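Local coordinates for enoyl-CoA hydratase/isomerase family protein (Bacillus anthracis, PDB 3KQF) that probably catalyses the reversible addition of water to the double bond of 2-trans-enoyl-CoA thioesters, giving 3-hydroxyacyl-CoA, at residues A[45-48]-A[49-53]; A[77-80]-A[81-85]; A[91-94]-A[95-99]; A[171-174]-A[175-179]. All coordinates share one frame; numbering follows the deposited sequence. Where two conformers were deposited one is given.

Interaction 1: A[45-48]-A[49-53]; sequences LTQI and NEEAN
Leu-45 and Asn-49 are joined by an alpha-type backbone bond, Asn-49 N to Leu-45 O at 3.0 Å, where helix 35-49 of the crotonase fold comes to its C-terminal end. The residues after it illustrate how a helix can tighten as it finishes. The next two amides skip one residue less: Glu-50 N donates to Gln-47 O at 3.0 Å, and Glu-51 N to Ile-48 O at the same length. In both of these the donor stands well above the carbonyl plane, 64° out of it for Glu-51. Ile-48 O is gripped a second time, by the side-chain amide of Gln-103.

A water mediates the polar contact on the exposed flank. It donates to Thr-46 O at 2.8 Å and weakly accepts from Asn-49 ND2. The Asn-49 amide is in place for this because CG lies anti to the backbone N (chi1 -166°). The hydroxyl of Thr-46 turns back along the helix to Gln-42 O.

Side-chain packing centres on Glu-51, whose extended chain doubles back over the last turn. Its carboxylate is held by Thr-54 through OE1 and weakly by Tyr-14 through OE2, so the acid links the helix end to the residues that follow it and to Tyr-14 of the same chain. The Gln-47 amide plane is turned 70° from that carboxylate, and the two meet without a hydrogen bond, Gln-47 CG lying 3.6 Å from Glu-51 OE2. On the buried side, Ile-48 CG1 comes within 3.9 Å of Glu-51 OE1.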
loop_
_atom_site.group_PDB
_atom_site.type_symbol
_atom_site.label_atom_id
_atom_site.label_comp_id
_atom_site.label_asym_id
_atom_site.label_seq_id
_atom_site.Cartn_x
_atom_site.Cartn_y
_atom_site.Cartn_z
ATOM N N LEU A 45 -13.704 -26.357 -5.221
ATOM C CA LEU A 45 -13.888 -24.908 -5.439
ATOM C C LEU A 45 -15.087 -24.657 -6.393
ATOM O O LEU A 45 -15.863 -23.723 -6.187
ATOM C CB LEU A 45 -12.602 -24.275 -5.957
ATOM C CG LEU A 45 -11.478 -24.188 -4.905
ATOM C CD1 LEU A 45 -10.157 -23.743 -5.519
ATOM C CD2 LEU A 45 -11.867 -23.262 -3.747
ATOM N N THR A 46 -15.244 -25.511 -7.407
ATOM C CA THR A 46 -16.367 -25.404 -8.363
ATOM C C THR A 46 -17.700 -25.628 -7.672
ATOM O O THR A 46 -18.696 -24.990 -8.012
ATOM C CB THR A 46 -16.237 -26.410 -9.519
ATOM O OG1 THR A 46 -15.004 -26.190 -10.194
ATOM C CG2 THR A 46 -17.395 -26.275 -10.530
ATOM N N GLN A 47 -17.724 -26.551 -6.715
ATOM C CA GLN A 47 -18.942 -26.838 -5.958
ATOM C C GLN A 47 -19.301 -25.654 -5.042
ATOM O O GLN A 47 -20.410 -25.148 -5.076
ATOM C CB GLN A 47 -18.757 -28.136 -5.157
ATOM C CG GLN A 47 -19.967 -28.565 -4.334
ATOM C CD GLN A 47 -19.881 -30.020 -3.854
ATOM O OE1 GLN A 47 -18.819 -30.651 -3.907
ATOM N NE2 GLN A 47 -21.010 -30.554 -3.382
ATOM N N ILE A 48 -18.337 -25.193 -4.258
ATOM C CA ILE A 48 -18.543 -24.070 -3.337
ATOM C C ILE A 48 -18.969 -22.787 -4.067
ATOM O O ILE A 48 -19.799 -22.018 -3.566
ATOM C CB ILE A 48 -17.280 -23.822 -2.492
ATOM C CG1 ILE A 48 -17.018 -25.033 -1.591
ATOM C CG2 ILE A 48 -17.449 -22.553 -1.642
ATOM C CD1 ILE A 48 -15.618 -25.063 -0.975
ATOM N N ASN A 49 -18.440 -22.593 -5.275
ATOM C CA ASN A 49 -18.782 -21.445 -6.095
ATOM C C ASN A 49 -20.314 -21.311 -6.310
ATOM O O ASN A 49 -20.832 -20.195 -6.432
ATOM C CB ASN A 49 -18.040 -21.544 -7.442
ATOM C CG ASN A 49 -18.056 -20.258 -8.212
ATOM O OD1 ASN A 49 -17.344 -19.314 -7.862
ATOM N ND2 ASN A 49 -18.790 -20.235 -9.321
ATOM N N GLU A 50 -21.014 -22.449 -6.326
ATOM C CA GLU A 50 -22.461 -22.492 -6.539
ATOM C C GLU A 50 -23.278 -22.738 -5.266
ATOM O O GLU A 50 -24.486 -22.962 -5.339
ATOM C CB GLU A 50 -22.781 -23.577 -7.577
ATOM C CG GLU A 50 -22.150 -23.315 -8.934
ATOM C CD GLU A 50 -22.746 -22.106 -9.632
ATOM O OE1 GLU A 50 -23.984 -22.066 -9.814
ATOM O OE2 GLU A 50 -21.974 -21.213 -10.039
ATOM N N GLU A 51 -22.632 -22.684 -4.106
ATOM C CA GLU A 51 -23.325 -22.906 -2.830
ATOM C C GLU A 51 -23.828 -21.609 -2.196
ATOM O O GLU A 51 -23.073 -20.896 -1.550
ATOM C CB GLU A 51 -22.428 -23.650 -1.839
ATOM C CG GLU A 51 -22.278 -25.135 -2.115
ATOM C CD GLU A 51 -21.314 -25.820 -1.146
ATOM O OE1 GLU A 51 -20.737 -25.136 -0.266
ATOM O OE2 GLU A 51 -21.127 -27.045 -1.271
ATOM N N ALA A 52 -25.114 -21.322 -2.384
ATOM C CA ALA A 52 -25.745 -20.146 -1.797
ATOM C C ALA A 52 -25.817 -20.194 -0.248
ATOM O O ALA A 52 -25.853 -19.148 0.413
ATOM C CB ALA A 52 -27.151 -19.970 -2.386
ATOM N N ASN A 53 -25.838 -21.400 0.315
ATOM C CA ASN A 53 -25.906 -21.577 1.768
ATOM C C ASN A 53 -24.541 -21.368 2.440
ATOM O O ASN A 53 -24.462 -21.167 3.655
ATOM C CB ASN A 53 -26.430 -22.976 2.095
ATOM C CG ASN A 53 -26.699 -23.175 3.574
ATOM O OD1 ASN A 53 -26.950 -22.219 4.312
ATOM N ND2 ASN A 53 -26.673 -24.429 4.012
HETATM O O HOH W 1 -18.719 -23.403 -10.287
#

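Interaction 2: A[77-80]-A[81-85]; sequences AGMN and EEQVR
Asn-80 and Gln-83 reach across each other at about a right angle, with their amide planes 75° apart, and each side chain ends on the other's backbone. Asn-80 is rotated so that CG sits between its own N and carbonyl carbon (chi1 64°), which swings OD1 over the start of the helix. There it accepts from Gln-83 N at 2.9 Å, the donor approaching nearly along the C=O axis. The Gln-83 chain runs the other way, extended beyond CG, and its OE1 takes the Asn-80 N-H at 3.2 Å in a straight bond whose donor is tilted from the amide plane.

This exchange is a capping box, with Asn-80 as the N-cap of helix 81-99: it gives partners to an amide at the helix start and to the N-cap amide itself. Val-84 N then donates to Asn-80 O at 2.9 Å, the first regular helical bond. Beneath the box, the residues flanking it meet in a hydrophobic staple, Met-79 CB lying 3.9 Å from Val-84 CG2. Met-79, present as selenomethionine, also crosses Gln-83 at about a right angle, CB against CB at 3.7 Å.

Glu-82 bends at chi2 and brings its carboxylate beside the Asn-80 amide, the two planes again steeply inclined. One turn on, Arg-85 presents its guanidinium edge to Glu-81 OE1, forming a salt bridge through NH2 whose modelled length is doubtfully short. That oxygen is met on its anti lone pair, while Arg-85 NE pairs with Glu-239 of a second subunit, whose His-243 bonds weakly to Glu-81 OE1.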
loop_
_atom_site.group_PDB
_atom_site.type_symbol
_atom_site.label_atom_id
_atom_site.label_comp_id
_atom_site.label_asym_id
_atom_site.label_seq_id
_atom_site.Cartn_x
_atom_site.Cartn_y
_atom_site.Cartn_z
ATOM N N ALA A 77 10.511 -32.665 -10.355
ATOM C CA ALA A 77 11.813 -33.156 -10.841
ATOM C C ALA A 77 11.749 -33.966 -12.125
ATOM O O ALA A 77 11.033 -34.970 -12.220
ATOM C CB ALA A 77 12.533 -33.970 -9.753
ATOM N N GLY A 78 12.514 -33.515 -13.114
ATOM C CA GLY A 78 12.595 -34.191 -14.404
ATOM C C GLY A 78 11.459 -33.946 -15.382
ATOM O O GLY A 78 11.472 -34.490 -16.477
HETATM N N MSE A 79 10.472 -33.132 -15.008
HETATM C CA MSE A 79 9.362 -32.848 -15.916
HETATM C C MSE A 79 9.886 -32.200 -17.187
HETATM O O MSE A 79 10.806 -31.372 -17.142
HETATM C CB MSE A 79 8.339 -31.903 -15.282
HETATM C CG MSE A 79 7.302 -32.528 -14.392
HETATM SE SE MSE A 79 5.990 -31.153 -13.876
HETATM C CE MSE A 79 4.647 -32.331 -13.111
ATOM N N ASN A 80 9.318 -32.579 -18.326
ATOM C CA ASN A 80 9.718 -31.949 -19.572
ATOM C C ASN A 80 9.008 -30.594 -19.675
ATOM O O ASN A 80 8.131 -30.249 -18.860
ATOM C CB ASN A 80 9.478 -32.859 -20.788
ATOM C CG ASN A 80 8.017 -33.159 -21.027
ATOM O OD1 ASN A 80 7.139 -32.407 -20.614
ATOM N ND2 ASN A 80 7.751 -34.254 -21.738
ATOM N N GLU A 81 9.415 -29.815 -20.660
ATOM C CA GLU A 81 8.903 -28.475 -20.879
ATOM C C GLU A 81 7.375 -28.347 -20.859
ATOM O O GLU A 81 6.817 -27.457 -20.195
ATOM C CB GLU A 81 9.456 -28.018 -22.230
ATOM C CG GLU A 81 9.110 -26.662 -22.652
ATOM C CD GLU A 81 9.611 -26.381 -24.068
ATOM O OE1 GLU A 81 9.466 -25.242 -24.526
ATOM O OE2 GLU A 81 10.154 -27.303 -24.715
ATOM N N GLU A 82 6.698 -29.239 -21.568
ATOM C CA GLU A 82 5.239 -29.209 -21.648
ATOM C C GLU A 82 4.654 -29.522 -20.283
ATOM O O GLU A 82 3.676 -28.907 -19.861
ATOM C CB GLU A 82 4.718 -30.202 -22.686
ATOM C CG GLU A 82 5.185 -29.914 -24.121
ATOM C CD GLU A 82 6.652 -30.256 -24.387
ATOM O OE1 GLU A 82 7.178 -31.212 -23.774
ATOM O OE2 GLU A 82 7.275 -29.590 -25.254
ATOM N N GLN A 83 5.268 -30.461 -19.578
ATOM C CA GLN A 83 4.806 -30.802 -18.237
ATOM C C GLN A 83 4.929 -29.625 -17.260
ATOM O O GLN A 83 4.011 -29.367 -16.466
ATOM C CB GLN A 83 5.537 -32.028 -17.693
ATOM C CG GLN A 83 5.047 -33.357 -18.237
ATOM C CD GLN A 83 5.772 -34.497 -17.560
ATOM O OE1 GLN A 83 6.942 -34.722 -17.811
ATOM N NE2 GLN A 83 5.091 -35.175 -16.644
ATOM N N VAL A 84 6.054 -28.922 -17.302
ATOM C CA VAL A 84 6.255 -27.767 -16.428
ATOM C C VAL A 84 5.161 -26.700 -16.666
ATOM O O VAL A 84 4.544 -26.222 -15.730
ATOM C CB VAL A 84 7.644 -27.141 -16.632
ATOM C CG1 VAL A 84 7.785 -25.855 -15.804
ATOM C CG2 VAL A 84 8.739 -28.151 -16.269
ATOM N N ARG A 85 4.922 -26.346 -17.924
ATOM C CA ARG A 85 3.897 -25.352 -18.249
ATOM C C ARG A 85 2.510 -25.757 -17.762
ATOM O O ARG A 85 1.760 -24.919 -17.270
ATOM C CB ARG A 85 3.850 -25.064 -19.749
ATOM C CG ARG A 85 5.096 -24.432 -20.270
ATOM C CD ARG A 85 4.888 -23.882 -21.665
ATOM N NE ARG A 85 6.137 -23.367 -22.190
ATOM C CZ ARG A 85 6.916 -24.004 -23.047
ATOM N NH1 ARG A 85 6.562 -25.190 -23.541
ATOM N NH2 ARG A 85 8.041 -23.426 -23.446
#

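Interaction 3: A[91-94]-A[95-99]; sequences IRTT and MEMVE
Ile-91 and Met-95 lie side by side and point the same way, one turn apart on helix 81-99, a long helix of the crotonase fold. Theirs is the tight part of the contact: Ile-91 CG2 and CE of Met-95, a selenomethionine, are 3.5 Å apart, closer than carbon pairs usually pack. Met-95 is bent at chi2 (-51°), which turns its end back toward the isoleucine. Helix 116-123 covers Met-95 through Glu-119 and Leu-120, and Leu-38 of helix 35-49 packs on Ile-91. Thr-94 shares this buried side; its hydroxyl serves Met-90 O and also accepts from Gln-42 NE2.

Arg-92 and Glu-96 form the looser flank. Their side chains go separate ways, with Arg-92 NE and Glu-96 OE2 6.6 Å apart, too far for a salt bridge, so any attraction would be diffuse. Leu-231 and Lys-235 of a second subunit pack against these residues, while an unbroken run of alpha-helical bonds, such as Glu-96 N to Arg-92 O at 3.1 Å, holds the backbone beneath them.

Thr-93 and Met-97 sit between the extremes. The threonine hydroxyl is bonded to Ser-89 O, and the backbone carbonyl of Thr-93 receives Met-97 N at 3.0 Å. The Met-97 side chain, also selenomethionine, starts over that same oxygen, CG lying 3.2 Å from Thr-93 O.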
loop_
_atom_site.group_PDB
_atom_site.type_symbol
_atom_site.label_atom_id
_atom_site.label_comp_id
_atom_site.label_asym_id
_atom_site.label_seq_id
_atom_site.Cartn_x
_atom_site.Cartn_y
_atom_site.Cartn_z
ATOM N N ILE A 91 -1.494 -24.755 -10.960
ATOM C CA ILE A 91 -1.365 -24.009 -9.712
ATOM C C ILE A 91 -1.945 -22.602 -9.873
ATOM O O ILE A 91 -2.772 -22.184 -9.072
ATOM C CB ILE A 91 0.086 -23.875 -9.206
ATOM C CG1 ILE A 91 0.713 -25.242 -8.960
ATOM C CG2 ILE A 91 0.113 -23.119 -7.874
ATOM C CD1 ILE A 91 2.085 -25.155 -8.310
ATOM N N ARG A 92 -1.580 -21.893 -10.935
ATOM C CA ARG A 92 -2.070 -20.519 -11.055
ATOM C C ARG A 92 -3.596 -20.466 -11.230
ATOM O O ARG A 92 -4.244 -19.598 -10.650
ATOM C CB ARG A 92 -1.327 -19.706 -12.129
ATOM C CG ARG A 92 -1.749 -19.884 -13.536
ATOM C CD ARG A 92 -1.124 -18.750 -14.386
ATOM N NE ARG A 92 0.332 -18.700 -14.238
ATOM C CZ ARG A 92 1.209 -19.355 -14.996
ATOM N NH1 ARG A 92 0.806 -20.125 -16.008
ATOM N NH2 ARG A 92 2.507 -19.231 -14.743
ATOM N N THR A 93 -4.163 -21.427 -11.965
ATOM C CA THR A 93 -5.620 -21.499 -12.165
ATOM C C THR A 93 -6.344 -21.733 -10.835
ATOM O O THR A 93 -7.401 -21.162 -10.568
ATOM C CB THR A 93 -5.977 -22.615 -13.146
ATOM O OG1 THR A 93 -5.490 -22.250 -14.444
ATOM C CG2 THR A 93 -7.490 -22.816 -13.242
ATOM N N THR A 94 -5.773 -22.589 -10.007
ATOM C CA THR A 94 -6.357 -22.871 -8.694
ATOM C C THR A 94 -6.401 -21.590 -7.832
ATOM O O THR A 94 -7.406 -21.309 -7.164
ATOM C CB THR A 94 -5.564 -23.980 -8.001
ATOM O OG1 THR A 94 -5.498 -25.112 -8.872
ATOM C CG2 THR A 94 -6.231 -24.371 -6.673
HETATM N N MSE A 95 -5.316 -20.816 -7.847
HETATM C CA MSE A 95 -5.262 -19.559 -7.108
HETATM C C MSE A 95 -6.372 -18.604 -7.580
HETATM O O MSE A 95 -7.035 -17.970 -6.772
HETATM C CB MSE A 95 -3.910 -18.860 -7.259
HETATM C CG MSE A 95 -2.697 -19.702 -6.920
HETATM SE SE MSE A 95 -2.854 -20.544 -5.186
HETATM C CE MSE A 95 -1.141 -21.460 -5.066
ATOM N N GLU A 96 -6.561 -18.495 -8.887
ATOM C CA GLU A 96 -7.610 -17.637 -9.433
ATOM C C GLU A 96 -8.988 -18.075 -8.960
ATOM O O GLU A 96 -9.826 -17.246 -8.648
ATOM C CB GLU A 96 -7.562 -17.621 -10.953
ATOM C CG GLU A 96 -6.299 -16.978 -11.465
ATOM C CD GLU A 96 -6.156 -17.080 -12.957
ATOM O OE1 GLU A 96 -6.469 -18.159 -13.521
ATOM O OE2 GLU A 96 -5.684 -16.091 -13.557
HETATM N N MSE A 97 -9.217 -19.385 -8.903
HETATM C CA MSE A 97 -10.510 -19.898 -8.455
HETATM C C MSE A 97 -10.777 -19.572 -6.982
HETATM O O MSE A 97 -11.923 -19.287 -6.606
HETATM C CB MSE A 97 -10.608 -21.402 -8.714
HETATM C CG MSE A 97 -10.554 -21.787 -10.185
HETATM SE SE MSE A 97 -10.621 -23.745 -10.394
HETATM C CE MSE A 97 -12.344 -23.967 -9.616
ATOM N N VAL A 98 -9.728 -19.612 -6.149
ATOM C CA VAL A 98 -9.870 -19.258 -4.724
ATOM C C VAL A 98 -10.225 -17.793 -4.625
ATOM O O VAL A 98 -11.175 -17.411 -3.942
ATOM C CB VAL A 98 -8.546 -19.458 -3.927
ATOM C CG1 VAL A 98 -8.664 -18.810 -2.509
ATOM C CG2 VAL A 98 -8.187 -20.917 -3.840
ATOM N N GLU A 99 -9.471 -16.973 -5.345
ATOM C CA GLU A 99 -9.646 -15.541 -5.310
ATOM C C GLU A 99 -11.029 -15.121 -5.797
ATOM O O GLU A 99 -11.640 -14.229 -5.210
ATOM C CB GLU A 99 -8.548 -14.869 -6.134
ATOM C CG GLU A 99 -8.387 -13.405 -5.861
ATOM C CD GLU A 99 -7.124 -12.839 -6.476
ATOM O OE1 GLU A 99 -6.339 -12.198 -5.733
ATOM O OE2 GLU A 99 -6.895 -13.065 -7.685
#

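Interaction 4: A[171-174]-A[175-179]; sequences RRIS and AQEAK
A capping box opens helix 175-181, with Ser-174 as the N-cap and Glu-177 as its partner three residues on, directly after the short strand 173-174. Ser-174 OG lies between its own N and carbonyl carbon (chi1 66°), facing the first turn, and accepts from Glu-177 N at 3.1 Å. In return, the Glu-177 chain stretches back so that OE1 takes the Ser-174 N-H at 3.0 Å. The amide meets this oxygen on its anti side, 31° out of the carboxylate plane. Ala-178 N then donates to Ser-174 O at 2.9 Å, beginning the regular helical pattern.

Further contacts flank the serine. Gln-176 is bent at chi2, laying OE1 3.5 Å from Ser-174 CB, while its NE2 is bonded to Glu-131 O. On the buried side, Ile-173 meets the carboxylate with CB, 3.5 Å from Glu-177 OE1, and reaches Ala-178 with its far end, CD1 to CB at 4.1 Å. Leu-183 and Leu-166 also pack on Ile-173.

Arg-171 lays one guanidinium face against Ile-173 CG2, but its NH2 is engaged by Glu-165 and Tyr-181. Its NH1 remains 4.6 Å from Glu-177 OE1, beyond a salt bridge. Lying at the N-terminal, positive end of the helix dipole with an arginine nearby, the carboxylate would probably be favoured in its ionised form, which may strengthen its hold on the Ser-174 amide.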
loop_
_atom_site.group_PDB
_atom_site.type_symbol
_atom_site.label_atom_id
_atom_site.label_comp_id
_atom_site.label_asym_id
_atom_site.label_seq_id
_atom_site.Cartn_x
_atom_site.Cartn_y
_atom_site.Cartn_z
ATOM N N ARG A 171 13.935 -15.192 1.349
ATOM C CA ARG A 171 14.079 -15.502 2.771
ATOM C C ARG A 171 12.784 -15.882 3.467
ATOM O O ARG A 171 11.696 -15.468 3.055
ATOM C CB ARG A 171 14.760 -14.348 3.507
ATOM C CG ARG A 171 13.876 -13.114 3.749
ATOM C CD ARG A 171 14.681 -11.921 4.226
ATOM N NE ARG A 171 13.829 -10.774 4.527
ATOM C CZ ARG A 171 13.340 -10.489 5.736
ATOM N NH1 ARG A 171 13.653 -11.230 6.797
ATOM N NH2 ARG A 171 12.537 -9.440 5.893
ATOM N N ARG A 172 12.911 -16.685 4.525
ATOM C CA ARG A 172 11.762 -17.103 5.312
ATOM C C ARG A 172 11.597 -16.115 6.464
ATOM O O ARG A 172 12.587 -15.691 7.084
ATOM C CB ARG A 172 11.941 -18.494 5.921
ATOM C CG ARG A 172 12.176 -19.626 4.975
ATOM C CD ARG A 172 12.182 -20.912 5.806
ATOM N NE ARG A 172 12.384 -22.113 5.013
ATOM C CZ ARG A 172 12.143 -23.348 5.452
ATOM N NH1 ARG A 172 11.642 -23.552 6.657
ATOM N NH2 ARG A 172 12.359 -24.381 4.660
ATOM N N ILE A 173 10.346 -15.786 6.774
ATOM C CA ILE A 173 10.047 -14.852 7.845
ATOM C C ILE A 173 9.057 -15.475 8.838
ATOM O O ILE A 173 8.286 -16.373 8.479
ATOM C CB ILE A 173 9.520 -13.533 7.272
ATOM C CG1 ILE A 173 8.138 -13.732 6.617
ATOM C CG2 ILE A 173 10.537 -12.957 6.230
ATOM C CD1 ILE A 173 7.518 -12.441 6.116
ATOM N N SER A 174 9.112 -15.031 10.089
ATOM C CA SER A 174 8.232 -15.539 11.132
ATOM C C SER A 174 6.841 -14.959 10.978
ATOM O O SER A 174 6.644 -13.987 10.281
ATOM C CB SER A 174 8.743 -15.136 12.500
ATOM O OG SER A 174 8.672 -13.726 12.669
ATOM N N ALA A 175 5.894 -15.520 11.715
ATOM C CA ALA A 175 4.524 -15.019 11.690
ATOM C C ALA A 175 4.482 -13.578 12.209
ATOM O O ALA A 175 3.701 -12.759 11.729
ATOM C CB ALA A 175 3.644 -15.911 12.542
ATOM N N GLN A 176 5.331 -13.299 13.199
ATOM C CA GLN A 176 5.435 -11.992 13.848
ATOM C C GLN A 176 5.902 -10.941 12.858
ATOM O O GLN A 176 5.359 -9.825 12.817
ATOM C CB GLN A 176 6.410 -12.057 15.045
ATOM C CG GLN A 176 5.917 -12.851 16.249
ATOM C CD GLN A 176 5.800 -14.375 16.037
ATOM O OE1 GLN A 176 6.482 -14.971 15.194
ATOM N NE2 GLN A 176 4.955 -15.010 16.848
ATOM N N GLU A 177 6.912 -11.303 12.063
ATOM C CA GLU A 177 7.448 -10.433 11.040
ATOM C C GLU A 177 6.401 -10.225 9.971
ATOM O O GLU A 177 6.190 -9.105 9.507
ATOM C CB GLU A 177 8.747 -11.006 10.450
ATOM C CG GLU A 177 9.905 -10.964 11.454
ATOM C CD GLU A 177 11.153 -11.730 11.032
ATOM O OE1 GLU A 177 11.061 -12.712 10.277
ATOM O OE2 GLU A 177 12.236 -11.387 11.549
ATOM N N ALA A 178 5.728 -11.305 9.581
ATOM C CA ALA A 178 4.655 -11.200 8.591
ATOM C C ALA A 178 3.586 -10.204 9.056
ATOM O O ALA A 178 3.079 -9.416 8.250
ATOM C CB ALA A 178 4.030 -12.541 8.340
ATOM N N LYS A 179 3.232 -10.260 10.341
ATOM C CA LYS A 179 2.227 -9.348 10.899
ATOM C C LYS A 179 2.714 -7.902 10.828
ATOM O O LYS A 179 1.961 -7.015 10.450
ATOM C CB LYS A 179 1.868 -9.683 12.341
ATOM C CG LYS A 179 0.534 -9.037 12.734
ATOM C CD LYS A 179 0.258 -9.035 14.205
ATOM C CE LYS A 179 -1.158 -8.496 14.442
ATOM N NZ LYS A 179 -1.458 -7.307 13.568
#

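All four contacts are local and follow one another along the chain; none nests within or crosses another. Interaction 1 comes first, where helix 35-49 gives way to the loop before strand 56-61. Interaction 2 closes the turn between helices 73-76 and 81-99, and interaction 3 lies further along that second helix, the two centres about 20 Å apart and both facing the second subunit. Interactions 1 and 3 touch: Leu-45 and Thr-46 pack on Met-97, joining helices 35-49 and 81-99. Interaction 4 starts helix 175-181, on the opposite side of the chain's centre from interaction 1, and Lys-179 reaches Glu-180 of the third subunit.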